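Local structure of ORF10 (Moritella marina, 6RIW) at residues Gly15-Asp20 against Gly93-Lys98; Asp54-Tyr59 against Ile623-Val628; Ser74-Asp79 against Gly105-Thr110; Pro228-Met233 against Asn635-Phe640. The protein forms the ketosynthase-chain length factor didomain of a polyunsaturated fatty acid synthase and probably catalyses the condensation that extends acyl chains on a carrier protein. All coordinates share one frame; numbering follows the deposited sequence.

Interaction 1. Residues Gly15-Asp20 against Gly93-Lys98; sequences GSQAPD and GLYVTK
Tyr95 and Gln17 illustrate how one phenol can tie a loop to a helix: the hydrogen bond between the two segments runs from Tyr95 OH to Gln17 O, over 2.7 Å. The donor stands aside from the line of the carbonyl bond, at a C=O...O angle of 141°, and is moderately tilted from the carbonyl plane. For its part, the oxygen of Gln17 lies at the edge of the Tyr95 ring and near the ring plane. What brings the phenol there is the first torsion of Tyr95, which sets CG anti to the backbone N (chi1 172°) and sends the ring out from the helix axis. A second hydroxyl bond stays inside the helix, where Thr97 OG1 reaches Gly93 O at 2.9 Å. That carbonyl also takes the backbone N of Thr97, the two donors coming from opposite faces of its plane.

The contact belongs to the first ketosynthase unit of the chain, which has the thiolase-type fold of its family; helix 88-104 and the loop leading into helix 19-27 both rest against strand 4-12, through Val96 on Ala10 and Gln17 on Leu12. Ala18 is the N-cap of helix 19-27, so the phenol grips the peptide just before that helix starts.

Van der Waals contact is slight. Gln17 CB lies 3.6 Å from Tyr95 OH, while the rest of the Gln17 chain runs on extended, its amide farther from the hydroxyl than CB is. Outside the two segments, Phe69 meets the Tyr95 ring edge-to-face, and Gln21 OE1 accepts from Gln17 N.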
loop_
_atom_site.group_PDB
_atom_site.type_symbol
_atom_site.label_atom_id
_atom_site.label_comp_id
_atom_site.label_asym_id
_atom_site.label_seq_id
_atom_site.Cartn_x
_atom_site.Cartn_y
_atom_site.Cartn_z
ATOM N N GLY A 15 -9.676 0.806 22.360
ATOM C CA GLY A 15 -10.021 1.413 23.623
ATOM C C GLY A 15 -10.322 2.900 23.608
ATOM O O GLY A 15 -10.885 3.393 24.592
ATOM N N SER A 16 -9.978 3.648 22.557
ATOM C CA SER A 16 -10.145 5.097 22.660
ATOM C C SER A 16 -10.444 5.742 21.313
ATOM O O SER A 16 -10.091 5.211 20.256
ATOM C CB SER A 16 -8.909 5.750 23.305
ATOM O OG SER A 16 -7.772 5.649 22.472
ATOM N N GLN A 17 -11.111 6.905 21.372
ATOM C CA GLN A 17 -11.496 7.647 20.175
ATOM C C GLN A 17 -11.017 9.094 20.195
ATOM O O GLN A 17 -11.398 9.872 19.313
ATOM C CB GLN A 17 -13.022 7.618 19.990
ATOM C CG GLN A 17 -13.660 6.244 20.156
ATOM C CD GLN A 17 -15.175 6.303 20.060
ATOM O OE1 GLN A 17 -15.749 7.378 19.874
ATOM N NE2 GLN A 17 -15.831 5.150 20.198
ATOM N N ALA A 18 -10.194 9.480 21.171
ATOM C CA ALA A 18 -9.740 10.858 21.306
ATOM C C ALA A 18 -8.433 10.847 22.077
ATOM O O ALA A 18 -8.172 9.893 22.816
ATOM C CB ALA A 18 -10.787 11.724 22.029
ATOM N N PRO A 19 -7.580 11.867 21.911
ATOM C CA PRO A 19 -6.253 11.804 22.551
ATOM C C PRO A 19 -6.289 11.887 24.072
ATOM O O PRO A 19 -5.459 11.251 24.732
ATOM C CB PRO A 19 -5.505 13.001 21.935
ATOM C CG PRO A 19 -6.214 13.264 20.631
ATOM C CD PRO A 19 -7.660 12.949 20.912
ATOM N N ASP A 20 -7.205 12.663 24.657
ATOM C CA ASP A 20 -7.229 12.753 26.119
ATOM C C ASP A 20 -7.699 11.444 26.746
ATOM O O ASP A 20 -7.229 11.051 27.821
ATOM C CB ASP A 20 -8.116 13.918 26.557
ATOM C CG ASP A 20 -9.577 13.722 26.163
ATOM O OD1 ASP A 20 -9.860 12.885 25.268
ATOM O OD2 ASP A 20 -10.449 14.405 26.750
ATOM N N GLY A 93 -10.296 6.431 8.616
ATOM C CA GLY A 93 -9.436 7.505 8.125
ATOM C C GLY A 93 -10.154 8.840 8.023
ATOM O O GLY A 93 -9.588 9.888 8.353
ATOM N N LEU A 94 -11.408 8.823 7.570
ATOM C CA LEU A 94 -12.203 10.050 7.548
ATOM C C LEU A 94 -12.435 10.585 8.961
ATOM O O LEU A 94 -12.349 11.800 9.206
ATOM C CB LEU A 94 -13.540 9.776 6.860
ATOM C CG LEU A 94 -13.396 9.557 5.355
ATOM C CD1 LEU A 94 -14.676 8.965 4.797
ATOM C CD2 LEU A 94 -13.044 10.876 4.676
ATOM N N TYR A 95 -12.737 9.693 9.899
ATOM C CA TYR A 95 -12.949 10.117 11.283
ATOM C C TYR A 95 -11.734 10.866 11.837
ATOM O O TYR A 95 -11.868 11.985 12.351
ATOM C CB TYR A 95 -13.272 8.902 12.151
ATOM C CG TYR A 95 -13.308 9.255 13.637
ATOM C CD1 TYR A 95 -14.388 9.964 14.161
ATOM C CD2 TYR A 95 -12.274 8.895 14.497
ATOM C CE1 TYR A 95 -14.442 10.303 15.503
ATOM C CE2 TYR A 95 -12.314 9.245 15.873
ATOM C CZ TYR A 95 -13.415 9.941 16.354
ATOM O OH TYR A 95 -13.503 10.306 17.679
ATOM N N VAL A 96 -10.539 10.268 11.761
ATOM C CA VAL A 96 -9.374 10.940 12.344
ATOM C C VAL A 96 -8.987 12.182 11.543
ATOM O O VAL A 96 -8.405 13.118 12.102
ATOM C CB VAL A 96 -8.169 9.989 12.512
ATOM C CG1 VAL A 96 -8.520 8.880 13.527
ATOM C CG2 VAL A 96 -7.697 9.416 11.146
ATOM N N THR A 97 -9.317 12.238 10.250
ATOM C CA THR A 97 -9.077 13.466 9.492
ATOM C C THR A 97 -9.934 14.616 10.018
ATOM O O THR A 97 -9.420 15.706 10.305
ATOM C CB THR A 97 -9.342 13.228 8.008
ATOM O OG1 THR A 97 -8.343 12.342 7.499
ATOM C CG2 THR A 97 -9.219 14.543 7.237
ATOM N N LYS A 98 -11.241 14.387 10.145
ATOM C CA LYS A 98 -12.154 15.415 10.648
ATOM C C LYS A 98 -11.756 15.850 12.050
ATOM O O LYS A 98 -11.724 17.051 12.358
ATOM C CB LYS A 98 -13.592 14.886 10.649
ATOM C CG LYS A 98 -14.684 15.940 10.871
ATOM C CD LYS A 98 -15.916 15.561 10.054
ATOM C CE LYS A 98 -17.214 16.052 10.653
ATOM N NZ LYS A 98 -18.236 14.948 10.545
#

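Interaction 2. Residues Asp54-Tyr59 against Ile623-Val628; sequences DTDKFY and IAKDGV
Asp56 OD2 is gripped by two cations, Lys625 NZ at 3.1 Å and the guanidinium of Arg594, each in a salt bridge. The ammonium comes to this oxygen on its anti side, 34° out of the carboxylate plane, so it does not share the flat, two-pronged geometry that a carboxylate can offer. The two side chains arrive from opposite directions. Lys625 stays extended beyond CG, and its methylenes run close to the same oxygen: Lys625 CD is 3.4 Å from Asp56 OD2. At its tip NZ also bonds Thr598 OG1, which helps fix the ammonium where the acid can use it.

The bridge spans the two halves of the didomain. Asp56 lies in a loop of the N-terminal ketosynthase, and Lys625 in the last turn of helix 614-628 in the chain length factor. The carboxylate of Asp56 is presented by a type II beta turn from Asp54 to Lys57, closed by a weak bond between Lys57 N and Asp54 O; Asp56 fills the third position with a positive phi of 60°, and its side chain sets out toward the helix.

More charge surrounds the pair. Arg594 also bridges Asp626, so one guanidinium serves an acid from each half, whereas Lys57 NZ, a like charge 6.1 Å from Lys625 NZ, turns to Lys47 O. A methionine in place of Lys625 would probably deprive buried Asp56 OD2 of one of its two cations, leaving Arg594 to carry more of the charge, and Thr598 without its ammonium partner.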
loop_
_atom_site.group_PDB
_atom_site.type_symbol
_atom_site.label_atom_id
_atom_site.label_comp_id
_atom_site.label_asym_id
_atom_site.label_seq_id
_atom_site.Cartn_x
_atom_site.Cartn_y
_atom_site.Cartn_z
ATOM N N ASP A 54 -0.840 -25.754 12.323
ATOM C CA ASP A 54 -2.023 -26.368 11.730
ATOM C C ASP A 54 -2.487 -25.570 10.517
ATOM O O ASP A 54 -2.633 -24.348 10.585
ATOM C CB ASP A 54 -3.150 -26.464 12.760
ATOM C CG ASP A 54 -2.857 -27.488 13.854
ATOM O OD1 ASP A 54 -1.859 -28.234 13.721
ATOM O OD2 ASP A 54 -3.617 -27.544 14.849
ATOM N N THR A 55 -2.740 -26.270 9.415
ATOM C CA THR A 55 -3.041 -25.606 8.148
ATOM C C THR A 55 -4.415 -24.944 8.172
ATOM O O THR A 55 -5.390 -25.527 8.653
ATOM C CB THR A 55 -3.000 -26.618 7.003
ATOM O OG1 THR A 55 -1.814 -27.417 7.098
ATOM C CG2 THR A 55 -3.016 -25.898 5.668
ATOM N N ASP A 56 -4.490 -23.737 7.599
ATOM C CA ASP A 56 -5.724 -22.948 7.499
ATOM C C ASP A 56 -6.312 -22.634 8.875
ATOM O O ASP A 56 -7.525 -22.457 9.009
ATOM C CB ASP A 56 -6.785 -23.622 6.618
ATOM C CG ASP A 56 -6.267 -23.991 5.214
ATOM O OD1 ASP A 56 -5.504 -23.218 4.598
ATOM O OD2 ASP A 56 -6.631 -25.074 4.724
ATOM N N LYS A 57 -5.453 -22.524 9.898
ATOM C CA LYS A 57 -5.870 -22.202 11.259
ATOM C C LYS A 57 -4.965 -21.118 11.834
ATOM O O LYS A 57 -3.781 -21.037 11.499
ATOM C CB LYS A 57 -5.803 -23.441 12.180
ATOM C CG LYS A 57 -6.567 -24.636 11.691
ATOM C CD LYS A 57 -8.055 -24.449 11.913
ATOM C CE LYS A 57 -8.793 -25.748 11.622
ATOM N NZ LYS A 57 -10.256 -25.542 11.509
ATOM N N PHE A 58 -5.517 -20.272 12.701
ATOM C CA PHE A 58 -4.649 -19.434 13.516
ATOM C C PHE A 58 -4.612 -19.980 14.940
ATOM O O PHE A 58 -5.496 -20.726 15.353
ATOM C CB PHE A 58 -5.052 -17.942 13.496
ATOM C CG PHE A 58 -6.528 -17.668 13.426
ATOM C CD1 PHE A 58 -7.371 -18.052 14.446
ATOM C CD2 PHE A 58 -7.050 -16.943 12.371
ATOM C CE1 PHE A 58 -8.728 -17.754 14.395
ATOM C CE2 PHE A 58 -8.400 -16.630 12.306
ATOM C CZ PHE A 58 -9.247 -17.039 13.323
ATOM N N TYR A 59 -3.534 -19.688 15.670
ATOM C CA TYR A 59 -3.401 -20.227 17.022
ATOM C C TYR A 59 -3.469 -19.140 18.081
ATOM O O TYR A 59 -3.163 -19.402 19.245
ATOM C CB TYR A 59 -2.108 -21.048 17.169
ATOM C CG TYR A 59 -0.791 -20.287 17.069
ATOM C CD1 TYR A 59 -0.127 -19.853 18.207
ATOM C CD2 TYR A 59 -0.193 -20.064 15.837
ATOM C CE1 TYR A 59 1.086 -19.189 18.117
ATOM C CE2 TYR A 59 1.016 -19.411 15.731
ATOM C CZ TYR A 59 1.650 -18.964 16.872
ATOM O OH TYR A 59 2.853 -18.310 16.751
ATOM N N ILE A 623 -10.307 -31.116 -0.838
ATOM C CA ILE A 623 -10.355 -31.158 -2.298
ATOM C C ILE A 623 -10.802 -29.811 -2.854
ATOM O O ILE A 623 -10.208 -29.285 -3.802
ATOM C CB ILE A 623 -11.283 -32.283 -2.779
ATOM C CG1 ILE A 623 -10.733 -33.663 -2.399
ATOM C CG2 ILE A 623 -11.490 -32.203 -4.303
ATOM C CD1 ILE A 623 -11.801 -34.735 -2.565
ATOM N N ALA A 624 -11.870 -29.253 -2.283
ATOM C CA ALA A 624 -12.358 -27.940 -2.716
ATOM C C ALA A 624 -11.320 -26.851 -2.459
ATOM O O ALA A 624 -11.086 -26.002 -3.327
ATOM C CB ALA A 624 -13.673 -27.607 -2.001
ATOM N N LYS A 625 -10.702 -26.854 -1.271
ATOM C CA LYS A 625 -9.696 -25.846 -0.931
ATOM C C LYS A 625 -8.542 -25.857 -1.926
ATOM O O LYS A 625 -8.088 -24.799 -2.398
ATOM C CB LYS A 625 -9.164 -26.099 0.478
ATOM C CG LYS A 625 -10.105 -25.664 1.612
ATOM C CD LYS A 625 -9.415 -25.960 2.931
ATOM C CE LYS A 625 -10.130 -25.279 4.107
ATOM N NZ LYS A 625 -9.612 -25.817 5.401
ATOM N N ASP A 626 -8.023 -27.053 -2.232
ATOM C CA ASP A 626 -6.876 -27.146 -3.131
ATOM C C ASP A 626 -7.214 -26.677 -4.537
ATOM O O ASP A 626 -6.314 -26.246 -5.271
ATOM C CB ASP A 626 -6.352 -28.577 -3.158
ATOM C CG ASP A 626 -5.628 -28.956 -1.879
ATOM O OD1 ASP A 626 -5.379 -28.058 -1.033
ATOM O OD2 ASP A 626 -5.315 -30.158 -1.705
ATOM N N GLY A 627 -8.493 -26.720 -4.914
ATOM C CA GLY A 627 -8.895 -26.155 -6.183
ATOM C C GLY A 627 -8.736 -24.648 -6.235
ATOM O O GLY A 627 -8.424 -24.090 -7.290
ATOM N N VAL A 628 -8.933 -23.971 -5.105
ATOM C CA VAL A 628 -8.961 -22.508 -5.091
ATOM C C VAL A 628 -7.563 -21.916 -4.956
ATOM O O VAL A 628 -7.205 -20.959 -5.659
ATOM C CB VAL A 628 -9.884 -22.012 -3.963
ATOM C CG1 VAL A 628 -9.791 -20.483 -3.860
ATOM C CG2 VAL A 628 -11.309 -22.445 -4.241
#

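Interaction 3. Residues Ser74-Asp79 against Gly105-Thr110; sequences SGYQLD and GYWGST
The backbones that carry Gly75 and Trp107 are both irregular, their nearest CA atoms, Tyr76 CA and Gly108 CA, 9.2 Å apart, with Trp107 at the first corner of a type II turn from Tyr106 to Ser109. A chi1 of -174° swings the indole clear of its own backbone N, and it spans the gap to present its rim: Gly75 O lies in the ring plane, 3.4 Å from Trp107 CZ2. Water joins the same two groups, donating to Gly75 O at 2.7 Å and accepting from Trp107 NE1 at 2.9 Å. Farther along the rim, Trp107 CH2 touches Tyr76 CD1 at 3.8 Å, the two ring planes standing at 88° in an oblique meeting. Lys98 lies against both rings, in a cation-pi contact with Tyr76, while its ammonium bonds Ser74 O. Replacing Trp107 by a leucine would probably cost the bridging water its NE1 donor and leave the flank of Tyr76 less well covered. Gly75, with phi 87°, has a backbone shape that calls for glycine. The contact ties the loop before helix 80-84 to the loop after helix 88-104 within the ketosynthase, Trp107 coming two residues after Gly105, the C-prime residue of the Schellman motif that ends helix 88-104.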
loop_
_atom_site.group_PDB
_atom_site.type_symbol
_atom_site.label_atom_id
_atom_site.label_comp_id
_atom_site.label_asym_id
_atom_site.label_seq_id
_atom_site.Cartn_x
_atom_site.Cartn_y
_atom_site.Cartn_z
ATOM N N SER A 74 -22.032 12.253 8.334
ATOM C CA SER A 74 -22.491 13.586 7.976
ATOM C C SER A 74 -21.353 14.599 8.088
ATOM O O SER A 74 -20.346 14.368 8.757
ATOM C CB SER A 74 -23.668 13.998 8.868
ATOM O OG SER A 74 -23.228 14.296 10.192
ATOM N N GLY A 75 -21.513 15.727 7.397
ATOM C CA GLY A 75 -20.601 16.846 7.564
ATOM C C GLY A 75 -19.354 16.844 6.707
ATOM O O GLY A 75 -18.470 17.676 6.937
ATOM N N TYR A 76 -19.235 15.934 5.745
ATOM C CA TYR A 76 -18.118 15.925 4.808
ATOM C C TYR A 76 -18.533 16.564 3.483
ATOM O O TYR A 76 -19.701 16.898 3.257
ATOM C CB TYR A 76 -17.624 14.488 4.565
ATOM C CG TYR A 76 -17.071 13.826 5.793
ATOM C CD1 TYR A 76 -15.729 13.943 6.111
ATOM C CD2 TYR A 76 -17.893 13.123 6.657
ATOM C CE1 TYR A 76 -15.216 13.360 7.246
ATOM C CE2 TYR A 76 -17.388 12.532 7.794
ATOM C CZ TYR A 76 -16.052 12.653 8.078
ATOM O OH TYR A 76 -15.551 12.078 9.208
ATOM N N GLN A 77 -17.563 16.705 2.579
ATOM C CA GLN A 77 -17.877 17.260 1.266
ATOM C C GLN A 77 -18.394 16.197 0.296
ATOM O O GLN A 77 -18.739 16.519 -0.850
ATOM C CB GLN A 77 -16.656 18.000 0.709
ATOM C CG GLN A 77 -16.256 19.168 1.642
ATOM C CD GLN A 77 -15.373 20.209 0.994
ATOM O OE1 GLN A 77 -15.159 20.216 -0.220
ATOM N NE2 GLN A 77 -14.849 21.107 1.815
ATOM N N LEU A 78 -18.479 14.953 0.742
ATOM C CA LEU A 78 -19.097 13.861 0.007
ATOM C C LEU A 78 -20.346 13.403 0.741
ATOM O O LEU A 78 -20.424 13.471 1.968
ATOM C CB LEU A 78 -18.129 12.684 -0.155
ATOM C CG LEU A 78 -17.016 12.968 -1.165
ATOM C CD1 LEU A 78 -15.989 11.860 -1.128
ATOM C CD2 LEU A 78 -17.569 13.161 -2.588
ATOM N N ASP A 79 -21.309 12.917 -0.037
ATOM C CA ASP A 79 -22.637 12.588 0.461
ATOM C C ASP A 79 -22.602 11.507 1.542
ATOM O O ASP A 79 -21.855 10.526 1.460
ATOM C CB ASP A 79 -23.508 12.155 -0.731
ATOM C CG ASP A 79 -24.701 11.308 -0.327
ATOM O OD1 ASP A 79 -25.662 11.859 0.249
ATOM O OD2 ASP A 79 -24.688 10.087 -0.607
ATOM N N GLY A 105 -8.263 23.501 14.256
ATOM C CA GLY A 105 -9.027 24.696 13.971
ATOM C C GLY A 105 -9.126 25.040 12.508
ATOM O O GLY A 105 -9.340 26.209 12.174
ATOM N N TYR A 106 -8.978 24.054 11.614
ATOM C CA TYR A 106 -8.949 24.311 10.179
ATOM C C TYR A 106 -9.988 23.507 9.407
ATOM O O TYR A 106 -9.982 23.544 8.171
ATOM C CB TYR A 106 -7.547 24.040 9.614
ATOM C CG TYR A 106 -6.568 25.106 10.047
ATOM C CD1 TYR A 106 -6.516 26.333 9.385
ATOM C CD2 TYR A 106 -5.732 24.912 11.137
ATOM C CE1 TYR A 106 -5.640 27.331 9.794
ATOM C CE2 TYR A 106 -4.848 25.911 11.562
ATOM C CZ TYR A 106 -4.810 27.115 10.885
ATOM O OH TYR A 106 -3.950 28.112 11.296
ATOM N N TRP A 107 -10.901 22.820 10.084
ATOM C CA TRP A 107 -11.978 22.145 9.368
ATOM C C TRP A 107 -12.782 23.155 8.555
ATOM O O TRP A 107 -13.303 24.133 9.103
ATOM C CB TRP A 107 -12.884 21.406 10.342
ATOM C CG TRP A 107 -13.928 20.581 9.629
ATOM C CD1 TRP A 107 -15.273 20.820 9.574
ATOM C CD2 TRP A 107 -13.692 19.410 8.832
ATOM N NE1 TRP A 107 -15.890 19.858 8.802
ATOM C CE2 TRP A 107 -14.941 18.985 8.332
ATOM C CE3 TRP A 107 -12.542 18.681 8.494
ATOM C CZ2 TRP A 107 -15.078 17.850 7.523
ATOM C CZ3 TRP A 107 -12.681 17.548 7.684
ATOM C CH2 TRP A 107 -13.941 17.149 7.211
ATOM N N GLY A 108 -12.879 22.933 7.246
ATOM C CA GLY A 108 -13.631 23.836 6.394
ATOM C C GLY A 108 -12.947 25.148 6.066
ATOM O O GLY A 108 -13.600 26.058 5.532
ATOM N N SER A 109 -11.655 25.271 6.349
ATOM C CA SER A 109 -10.897 26.490 6.108
ATOM C C SER A 109 -10.439 26.592 4.655
ATOM O O SER A 109 -10.144 25.588 3.995
ATOM C CB SER A 109 -9.688 26.523 7.053
ATOM O OG SER A 109 -8.782 27.561 6.735
ATOM N N THR A 110 -10.384 27.830 4.147
ATOM C CA THR A 110 -9.812 28.041 2.825
ATOM C C THR A 110 -8.334 27.694 2.798
ATOM O O THR A 110 -7.789 27.434 1.716
ATOM C CB THR A 110 -10.015 29.489 2.367
ATOM O OG1 THR A 110 -9.378 30.361 3.302
ATOM C CG2 THR A 110 -11.497 29.827 2.302
HETATM O O HOH W 1 -18.733 19.597 8.836
#

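Interaction 4. Residues Pro228-Met233 against Asn635-Phe640; sequences PMFVNM and NQYTSF
An aromatic cluster of Phe230, Tyr637 and Phe640 fills part of the seam between the ketosynthase and the chain length factor, with helix 228-237 supplying the first ring and helix 634-638 and the residues after it the others. At its heart is the hydroxyl of Tyr637. Its OH donates to Phe230 O across 2.6 Å, in the carbonyl plane and on a lone pair, at a C=O...O angle of 132°. The same oxygen rests 3.7 Å above the plane of the Phe230 ring, over its centre. Both meetings are possible because a chi1 of -170° lays the Phe230 ring beside its own carbonyl carbon.

The two rings themselves meet obliquely, with their planes at 45°; Phe230 CE1 and Tyr637 CE1 are 4.0 Å apart. Phe640 closes the cluster. Its CD2 comes to 3.5 Å from Phe230 CZ, the pair meeting rim to rim, and the same atom lies over the centre of the Tyr637 ring. Met233 adds an aliphatic side, Met233 CB being 3.7 Å from Tyr637 OH. Beyond the segments, Tyr591 packs edge-to-face with Tyr637, and Phe124 meets the ring of Phe230.

Since the proton of Tyr637 is committed to the carbonyl, its position over Phe230 is a packing contact and not an OH-pi bond. The phenol hydroxyl brought into this buried aromatic cluster is thus satisfied by a backbone acceptor of the other half, which fixes the direction of its O-H.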
loop_
_atom_site.group_PDB
_atom_site.type_symbol
_atom_site.label_atom_id
_atom_site.label_comp_id
_atom_site.label_asym_id
_atom_site.label_seq_id
_atom_site.Cartn_x
_atom_site.Cartn_y
_atom_site.Cartn_z
ATOM N N PRO A 228 -9.170 -8.998 9.443
ATOM C CA PRO A 228 -8.454 -9.665 10.544
ATOM C C PRO A 228 -8.135 -11.128 10.293
ATOM O O PRO A 228 -7.110 -11.617 10.798
ATOM C CB PRO A 228 -9.414 -9.491 11.735
ATOM C CG PRO A 228 -10.190 -8.220 11.403
ATOM C CD PRO A 228 -10.384 -8.291 9.895
ATOM N N MET A 229 -8.964 -11.851 9.527
ATOM C CA MET A 229 -8.632 -13.241 9.229
ATOM C C MET A 229 -7.372 -13.330 8.380
ATOM O O MET A 229 -6.523 -14.206 8.605
ATOM C CB MET A 229 -9.794 -13.947 8.529
ATOM C CG MET A 229 -9.463 -15.397 8.196
ATOM S SD MET A 229 -10.698 -16.219 7.172
ATOM C CE MET A 229 -12.046 -16.267 8.344
ATOM N N PHE A 230 -7.222 -12.416 7.415
ATOM C CA PHE A 230 -6.020 -12.378 6.590
ATOM C C PHE A 230 -4.798 -12.047 7.428
ATOM O O PHE A 230 -3.733 -12.665 7.260
ATOM C CB PHE A 230 -6.199 -11.340 5.478
ATOM C CG PHE A 230 -5.122 -11.374 4.419
ATOM C CD1 PHE A 230 -3.963 -10.622 4.560
ATOM C CD2 PHE A 230 -5.294 -12.139 3.275
ATOM C CE1 PHE A 230 -2.962 -10.652 3.579
ATOM C CE2 PHE A 230 -4.317 -12.175 2.283
ATOM C CZ PHE A 230 -3.145 -11.431 2.441
ATOM N N VAL A 231 -4.942 -11.091 8.361
ATOM C CA VAL A 231 -3.831 -10.687 9.222
ATOM C C VAL A 231 -3.418 -11.828 10.146
ATOM O O VAL A 231 -2.223 -12.118 10.333
ATOM C CB VAL A 231 -4.223 -9.442 10.034
ATOM C CG1 VAL A 231 -3.176 -9.166 11.109
ATOM C CG2 VAL A 231 -4.396 -8.246 9.097
ATOM N N ASN A 232 -4.395 -12.458 10.781
ATOM C CA ASN A 232 -4.062 -13.430 11.811
ATOM C C ASN A 232 -3.563 -14.738 11.212
ATOM O O ASN A 232 -2.715 -15.411 11.811
ATOM C CB ASN A 232 -5.283 -13.659 12.706
ATOM C CG ASN A 232 -5.502 -12.521 13.691
ATOM O OD1 ASN A 232 -5.197 -11.346 13.405
ATOM N ND2 ASN A 232 -6.002 -12.861 14.876
ATOM N N MET A 233 -4.076 -15.127 10.045
ATOM C CA MET A 233 -3.480 -16.255 9.336
ATOM C C MET A 233 -2.021 -15.976 8.999
ATOM O O MET A 233 -1.168 -16.870 9.092
ATOM C CB MET A 233 -4.275 -16.568 8.062
ATOM C CG MET A 233 -5.642 -17.171 8.324
ATOM S SD MET A 233 -5.572 -18.786 9.158
ATOM C CE MET A 233 -7.322 -19.056 9.496
ATOM N N ASN A 635 7.343 -18.117 2.926
ATOM C CA ASN A 635 7.845 -17.170 1.936
ATOM C C ASN A 635 6.718 -16.636 1.069
ATOM O O ASN A 635 6.678 -15.434 0.766
ATOM C CB ASN A 635 8.928 -17.824 1.087
ATOM C CG ASN A 635 10.202 -18.033 1.873
ATOM O OD1 ASN A 635 10.867 -17.065 2.251
ATOM N ND2 ASN A 635 10.523 -19.289 2.170
ATOM N N GLN A 636 5.792 -17.505 0.665
ATOM C CA GLN A 636 4.672 -17.032 -0.137
ATOM C C GLN A 636 3.917 -15.922 0.584
ATOM O O GLN A 636 3.551 -14.914 -0.029
ATOM C CB GLN A 636 3.731 -18.184 -0.495
ATOM C CG GLN A 636 2.676 -17.785 -1.518
ATOM C CD GLN A 636 1.455 -18.714 -1.544
ATOM O OE1 GLN A 636 1.218 -19.498 -0.618
ATOM N NE2 GLN A 636 0.665 -18.606 -2.607
ATOM N N TYR A 637 3.684 -16.070 1.889
ATOM C CA TYR A 637 2.930 -15.017 2.570
ATOM C C TYR A 637 3.720 -13.713 2.677
ATOM O O TYR A 637 3.111 -12.637 2.645
ATOM C CB TYR A 637 2.485 -15.478 3.953
ATOM C CG TYR A 637 1.046 -15.123 4.319
ATOM C CD1 TYR A 637 0.691 -13.848 4.722
ATOM C CD2 TYR A 637 0.060 -16.101 4.304
ATOM C CE1 TYR A 637 -0.647 -13.545 5.083
ATOM C CE2 TYR A 637 -1.247 -15.821 4.656
ATOM C CZ TYR A 637 -1.604 -14.552 5.039
ATOM O OH TYR A 637 -2.935 -14.337 5.378
ATOM N N THR A 638 5.060 -13.761 2.797
ATOM C CA THR A 638 5.811 -12.500 2.778
ATOM C C THR A 638 5.602 -11.752 1.462
ATOM O O THR A 638 5.671 -10.516 1.439
ATOM C CB THR A 638 7.326 -12.711 2.996
ATOM O OG1 THR A 638 7.915 -13.355 1.851
ATOM C CG2 THR A 638 7.598 -13.524 4.253
ATOM N N SER A 639 5.361 -12.471 0.365
ATOM C CA SER A 639 5.089 -11.802 -0.901
ATOM C C SER A 639 3.662 -11.271 -0.997
ATOM O O SER A 639 3.347 -10.582 -1.972
ATOM C CB SER A 639 5.393 -12.723 -2.100
ATOM O OG SER A 639 4.437 -13.766 -2.271
ATOM N N PHE A 640 2.793 -11.564 -0.023
ATOM C CA PHE A 640 1.510 -10.877 0.042
ATOM C C PHE A 640 1.643 -9.448 0.560
ATOM O O PHE A 640 0.671 -8.686 0.487
ATOM C CB PHE A 640 0.537 -11.629 0.967
ATOM C CG PHE A 640 0.095 -12.988 0.471
ATOM C CD1 PHE A 640 0.516 -13.509 -0.745
ATOM C CD2 PHE A 640 -0.768 -13.752 1.256
ATOM C CE1 PHE A 640 0.072 -14.771 -1.174
ATOM C CE2 PHE A 640 -1.212 -14.987 0.826
ATOM C CZ PHE A 640 -0.774 -15.502 -0.388
#

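Overall arrangement
From the N terminus, segments 15-20, 54-59 and 74-79 pass in turn before any contact closes. Interaction 1 closes at 93-98 and interaction 3 soon after, at 105-110; the two cross and touch through Lys98 and Leu94, making one local network about helix 88-104 within the ketosynthase. Interaction 2 opens inside the loop of interaction 1 and closes only at 623-628, so it crosses interaction 1 and encloses interaction 3 completely. Interaction 4 opens at 228-233 and closes at 635-640, crossing interaction 2. These two long-range contacts join ketosynthase to chain length factor, their centres about 13 Å apart, and Met233 packs against Asp56 and Phe58 between them.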